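Local coordinates for HcgC (Methanococcus maripaludis S2, PDB 5O4J), which probably methylates a carbon of the pyridinol ring with S-adenosylmethionine as methyl donor, a step in building the cofactor of [Fe]-hydrogenase, at residues Lys10-Ile21 / His237-Ser247. Sequence-based numbering, arbitrary orientation. Where two conformers were deposited one is given.
Sequences KTTRSKIKIKDI and HVEYELEEILS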
loop_
_atom_site.group_PDB
_atom_site.type_symbol
_atom_site.label_atom_id
_atom_site.label_comp_id
_atom_site.label_asym_id
_atom_site.label_seq_id
_atom_site.Cartn_x
_atom_site.Cartn_y
_atom_site.Cartn_z
ATOM N N LYS A 10 -6.289 -25.259 -1.861
ATOM C CA LYS A 10 -7.716 -25.007 -1.761
ATOM C C LYS A 10 -8.084 -23.814 -2.627
ATOM O O LYS A 10 -7.315 -22.862 -2.748
ATOM C CB LYS A 10 -8.126 -24.705 -0.317
ATOM C CG LYS A 10 -7.765 -25.795 0.684
ATOM C CD LYS A 10 -8.005 -25.324 2.115
ATOM C CE LYS A 10 -7.495 -26.342 3.121
ATOM N NZ LYS A 10 -8.180 -27.650 2.996
ATOM N N THR A 11 -9.278 -23.867 -3.208
ATOM C CA THR A 11 -9.864 -22.736 -3.914
ATOM C C THR A 11 -11.119 -22.316 -3.171
ATOM O O THR A 11 -12.040 -23.119 -3.003
ATOM C CB THR A 11 -10.204 -23.088 -5.359
ATOM O OG1 THR A 11 -9.009 -23.470 -6.043
ATOM C CG2 THR A 11 -10.857 -21.884 -6.058
ATOM N N THR A 12 -11.164 -21.057 -2.757
ATOM C CA THR A 12 -12.259 -20.530 -1.957
ATOM C C THR A 12 -12.876 -19.350 -2.694
ATOM O O THR A 12 -12.186 -18.374 -2.990
ATOM C CB THR A 12 -11.757 -20.100 -0.580
ATOM O OG1 THR A 12 -11.061 -21.197 0.029
ATOM C CG2 THR A 12 -12.932 -19.676 0.314
ATOM N N ARG A 13 -14.170 -19.435 -2.975
ATOM C CA ARG A 13 -14.926 -18.322 -3.533
ATOM C C ARG A 13 -15.683 -17.622 -2.412
ATOM O O ARG A 13 -16.285 -18.272 -1.552
ATOM C CB ARG A 13 -15.913 -18.805 -4.593
ATOM C CG ARG A 13 -15.267 -19.385 -5.851
ATOM C CD ARG A 13 -16.313 -19.939 -6.823
ATOM N NE ARG A 13 -17.588 -19.220 -6.757
ATOM C CZ ARG A 13 -18.622 -19.433 -7.568
ATOM N NH1 ARG A 13 -18.550 -20.343 -8.531
ATOM N NH2 ARG A 13 -19.731 -18.722 -7.409
ATOM N N SER A 14 -15.652 -16.295 -2.417
ATOM C CA SER A 14 -16.325 -15.557 -1.359
ATOM C C SER A 14 -17.832 -15.765 -1.440
ATOM O O SER A 14 -18.412 -15.864 -2.526
ATOM C CB SER A 14 -15.993 -14.062 -1.424
ATOM O OG SER A 14 -16.449 -13.431 -2.619
ATOM N N LYS A 15 -18.463 -15.857 -0.269
ATOM C CA LYS A 15 -19.920 -15.868 -0.230
ATOM C C LYS A 15 -20.484 -14.533 -0.687
ATOM O O LYS A 15 -21.504 -14.489 -1.384
ATOM C CB LYS A 15 -20.411 -16.205 1.176
ATOM C CG LYS A 15 -20.066 -17.613 1.624
ATOM C CD LYS A 15 -20.368 -17.802 3.098
ATOM C CE LYS A 15 -19.981 -19.193 3.555
ATOM N NZ LYS A 15 -20.894 -20.190 2.928
ATOM N N ILE A 16 -19.841 -13.437 -0.292
ATOM C CA ILE A 16 -20.263 -12.113 -0.731
ATOM C C ILE A 16 -20.075 -11.995 -2.239
ATOM O O ILE A 16 -18.977 -12.220 -2.760
ATOM C CB ILE A 16 -19.479 -11.033 0.032
ATOM C CG1 ILE A 16 -20.002 -10.931 1.468
ATOM C CG2 ILE A 16 -19.548 -9.664 -0.673
ATOM C CD1 ILE A 16 -19.016 -10.298 2.416
ATOM N N LYS A 17 -21.150 -11.642 -2.940
ATOM C CA LYS A 17 -21.135 -11.440 -4.380
ATOM C C LYS A 17 -20.980 -9.962 -4.703
ATOM O O LYS A 17 -21.235 -9.086 -3.875
ATOM C CB LYS A 17 -22.419 -11.964 -5.023
ATOM C CG LYS A 17 -22.601 -13.478 -4.946
ATOM C CD LYS A 17 -24.015 -13.839 -5.383
ATOM C CE LYS A 17 -24.204 -15.343 -5.536
ATOM N NZ LYS A 17 -25.610 -15.649 -5.903
ATOM N N ILE A 18 -20.572 -9.686 -5.941
ATOM C CA ILE A 18 -20.458 -8.295 -6.360
ATOM C C ILE A 18 -21.783 -7.569 -6.142
ATOM O O ILE A 18 -21.814 -6.433 -5.644
ATOM C CB ILE A 18 -19.994 -8.211 -7.827
ATOM C CG1 ILE A 18 -18.664 -8.958 -8.024
ATOM C CG2 ILE A 18 -19.770 -6.765 -8.227
ATOM C CD1 ILE A 18 -18.447 -9.400 -9.440
ATOM N N LYS A 19 -22.905 -8.229 -6.470
ATOM C CA LYS A 19 -24.209 -7.593 -6.311
ATOM C C LYS A 19 -24.498 -7.253 -4.853
ATOM O O LYS A 19 -25.244 -6.308 -4.572
ATOM C CB LYS A 19 -25.317 -8.486 -6.870
ATOM C CG LYS A 19 -25.534 -9.813 -6.151
ATOM C CD LYS A 19 -26.758 -10.522 -6.728
ATOM C CE LYS A 19 -27.054 -11.828 -6.008
ATOM N NZ LYS A 19 -28.258 -12.506 -6.583
ATOM N N ASP A 20 -23.937 -8.022 -3.914
ATOM C CA ASP A 20 -24.139 -7.753 -2.494
ATOM C C ASP A 20 -23.437 -6.472 -2.069
ATOM O O ASP A 20 -23.950 -5.727 -1.229
ATOM C CB ASP A 20 -23.636 -8.932 -1.650
ATOM C CG ASP A 20 -24.370 -10.224 -1.938
ATOM O OD1 ASP A 20 -25.591 -10.191 -2.185
ATOM O OD2 ASP A 20 -23.720 -11.295 -1.910
ATOM N N ILE A 21 -22.240 -6.226 -2.607
ATOM C CA ILE A 21 -21.526 -4.984 -2.328
ATOM C C ILE A 21 -22.253 -3.809 -2.960
ATOM O O ILE A 21 -22.388 -2.742 -2.352
ATOM C CB ILE A 21 -20.073 -5.085 -2.830
ATOM C CG1 ILE A 21 -19.416 -6.366 -2.309
ATOM C CG2 ILE A 21 -19.286 -3.859 -2.400
ATOM C CD1 ILE A 21 -17.992 -6.590 -2.793
ATOM N N HIS A 237 -7.403 -23.130 5.221
ATOM C CA HIS A 237 -8.713 -22.505 5.161
ATOM C C HIS A 237 -8.594 -21.006 5.391
ATOM O O HIS A 237 -7.943 -20.558 6.340
ATOM C CB HIS A 237 -9.649 -23.129 6.196
ATOM C CG HIS A 237 -9.974 -24.561 5.915
ATOM N ND1 HIS A 237 -10.983 -24.942 5.056
ATOM C CD2 HIS A 237 -9.437 -25.707 6.398
ATOM C CE1 HIS A 237 -11.037 -26.261 5.003
ATOM N NE2 HIS A 237 -10.113 -26.749 5.811
ATOM N N VAL A 238 -9.256 -20.239 4.526
ATOM C CA VAL A 238 -9.312 -18.783 4.629
ATOM C C VAL A 238 -10.734 -18.262 4.521
ATOM O O VAL A 238 -10.949 -17.053 4.607
ATOM C CB VAL A 238 -8.411 -18.120 3.564
ATOM C CG1 VAL A 238 -6.942 -18.421 3.843
ATOM C CG2 VAL A 238 -8.786 -18.582 2.159
ATOM N N GLU A 239 -11.716 -19.161 4.417
ATOM C CA GLU A 239 -13.100 -18.763 4.180
ATOM C C GLU A 239 -13.582 -17.703 5.170
ATOM O O GLU A 239 -14.260 -16.746 4.774
ATOM C CB GLU A 239 -14.002 -20.000 4.228
ATOM C CG GLU A 239 -13.815 -20.870 5.470
ATOM C CD GLU A 239 -14.327 -22.286 5.286
ATOM O OE1 GLU A 239 -14.864 -22.597 4.204
ATOM O OE2 GLU A 239 -14.184 -23.093 6.229
ATOM N N TYR A 240 -13.248 -17.838 6.454
ATOM C CA TYR A 240 -13.801 -16.904 7.438
ATOM C C TYR A 240 -13.165 -15.526 7.330
ATOM O O TYR A 240 -13.869 -14.505 7.331
ATOM C CB TYR A 240 -13.635 -17.468 8.846
ATOM C CG TYR A 240 -14.393 -18.751 9.032
ATOM C CD1 TYR A 240 -15.650 -18.920 8.465
ATOM C CD2 TYR A 240 -13.846 -19.807 9.742
ATOM C CE1 TYR A 240 -16.345 -20.095 8.614
ATOM C CE2 TYR A 240 -14.539 -20.986 9.899
ATOM C CZ TYR A 240 -15.785 -21.121 9.330
ATOM O OH TYR A 240 -16.474 -22.293 9.479
ATOM N N GLU A 241 -11.835 -15.467 7.262
ATOM C CA GLU A 241 -11.170 -14.173 7.136
ATOM C C GLU A 241 -11.548 -13.495 5.826
ATOM O O GLU A 241 -11.644 -12.261 5.762
ATOM C CB GLU A 241 -9.653 -14.351 7.234
ATOM C CG GLU A 241 -9.180 -14.841 8.594
ATOM C CD GLU A 241 -9.167 -16.363 8.710
ATOM O OE1 GLU A 241 -9.805 -17.046 7.878
ATOM O OE2 GLU A 241 -8.521 -16.880 9.647
ATOM N N LEU A 242 -11.777 -14.288 4.777
ATOM C CA LEU A 242 -12.183 -13.745 3.484
ATOM C C LEU A 242 -13.448 -12.902 3.606
ATOM O O LEU A 242 -13.498 -11.760 3.129
ATOM C CB LEU A 242 -12.390 -14.902 2.503
ATOM C CG LEU A 242 -13.020 -14.659 1.138
ATOM C CD1 LEU A 242 -12.316 -13.569 0.369
ATOM C CD2 LEU A 242 -13.022 -15.975 0.339
ATOM N N GLU A 243 -14.483 -13.441 4.251
ATOM C CA GLU A 243 -15.721 -12.680 4.397
ATOM C C GLU A 243 -15.543 -11.509 5.365
ATOM O O GLU A 243 -16.106 -10.430 5.150
ATOM C CB GLU A 243 -16.857 -13.585 4.877
ATOM C CG GLU A 243 -17.122 -14.862 4.041
ATOM C CD GLU A 243 -17.362 -14.592 2.564
ATOM O OE1 GLU A 243 -18.143 -13.672 2.246
ATOM O OE2 GLU A 243 -16.798 -15.328 1.727
ATOM N N GLU A 244 -14.780 -11.708 6.445
ATOM C CA GLU A 244 -14.585 -10.629 7.410
ATOM C C GLU A 244 -13.886 -9.431 6.774
ATOM O O GLU A 244 -14.261 -8.281 7.035
ATOM C CB GLU A 244 -13.789 -11.128 8.617
ATOM C CG GLU A 244 -14.563 -12.062 9.547
ATOM C CD GLU A 244 -15.414 -11.320 10.565
ATOM O OE1 GLU A 244 -16.390 -11.913 11.070
ATOM O OE2 GLU A 244 -15.106 -10.146 10.868
ATOM N N ILE A 245 -12.875 -9.668 5.935
ATOM C CA ILE A 245 -12.159 -8.563 5.308
ATOM C C ILE A 245 -13.062 -7.819 4.333
ATOM O O ILE A 245 -13.058 -6.584 4.282
ATOM C CB ILE A 245 -10.883 -9.084 4.624
ATOM C CG1 ILE A 245 -9.867 -9.477 5.695
ATOM C CG2 ILE A 245 -10.300 -8.046 3.677
ATOM C CD1 ILE A 245 -8.778 -10.372 5.196
ATOM N N LEU A 246 -13.818 -8.555 3.518
ATOM C CA LEU A 246 -14.756 -7.917 2.601
ATOM C C LEU A 246 -15.785 -7.111 3.371
ATOM O O LEU A 246 -16.065 -5.961 3.032
ATOM C CB LEU A 246 -15.458 -8.966 1.743
ATOM C CG LEU A 246 -14.704 -9.367 0.488
ATOM C CD1 LEU A 246 -15.299 -10.666 -0.056
ATOM C CD2 LEU A 246 -14.765 -8.240 -0.536
ATOM N N SER A 247 -16.374 -7.719 4.411
ATOM C CA SER A 247 -17.401 -7.028 5.183
ATOM C C SER A 247 -16.852 -5.764 5.829
ATOM O O SER A 247 -17.527 -4.729 5.843
ATOM C CB SER A 247 -17.979 -7.963 6.244
ATOM O OG SER A 247 -18.777 -8.960 5.631
HETATM O O HOH W 1 -10.940 -21.649 2.672
#
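A helix lies against the four-stranded antiparallel sheet of HcgC here: strand 10-13 and helix 239-247 run 32° apart with axes 9.3 Å from each other, and one carboxylate from the helix grips two backbone amides of the connection after the strand. That carboxylate belongs to Glu243, which accepts two successive backbone N-H groups. Lys15 N meets OE2 of Glu243 at 2.7 Å from above the carboxylate plane, whereas Ile16 N reaches Glu243 OE1 at 3.1 Å on its syn side. The bend at chi2 (-55°) brings the carboxylate across to the two amides. Cut back to an alanine, Glu243 would probably leave the amides of Lys15 and Ile16 without their acceptor and let the connection to helix 18-37 shift. Aliphatic atoms border the same group, CG1 of Ile16 lying 3.4 Å from Glu243 OE1.

Beside this grip the packing is largely apolar. CG2 of Thr12, placed anti to the backbone N, touches CD2 of Leu242 at 3.7 Å, and the two side chains run alongside each other with opposite senses. Further along the helix, CD1 of Leu246 abuts CB of Ser14, while its CB meets CD1 of Ile16. Ile230 of the neighbouring strand touches both leucines, and helix 177-193 supplies Ile192 and Ser188 beside them. Ser14 OG also bonds to Ile16 O in the carbonyl plane, bracing the turn from within.

At the helix start, a water bridges the segments: it lies 2.7 Å from Thr12 OG1 and accepts from Val238 N, the N-cap residue. Beyond it, Lys10 lays CE over one face of the His237 ring in a CH-pi contact, 3.8 Å from the ring centroid and 13° off the normal.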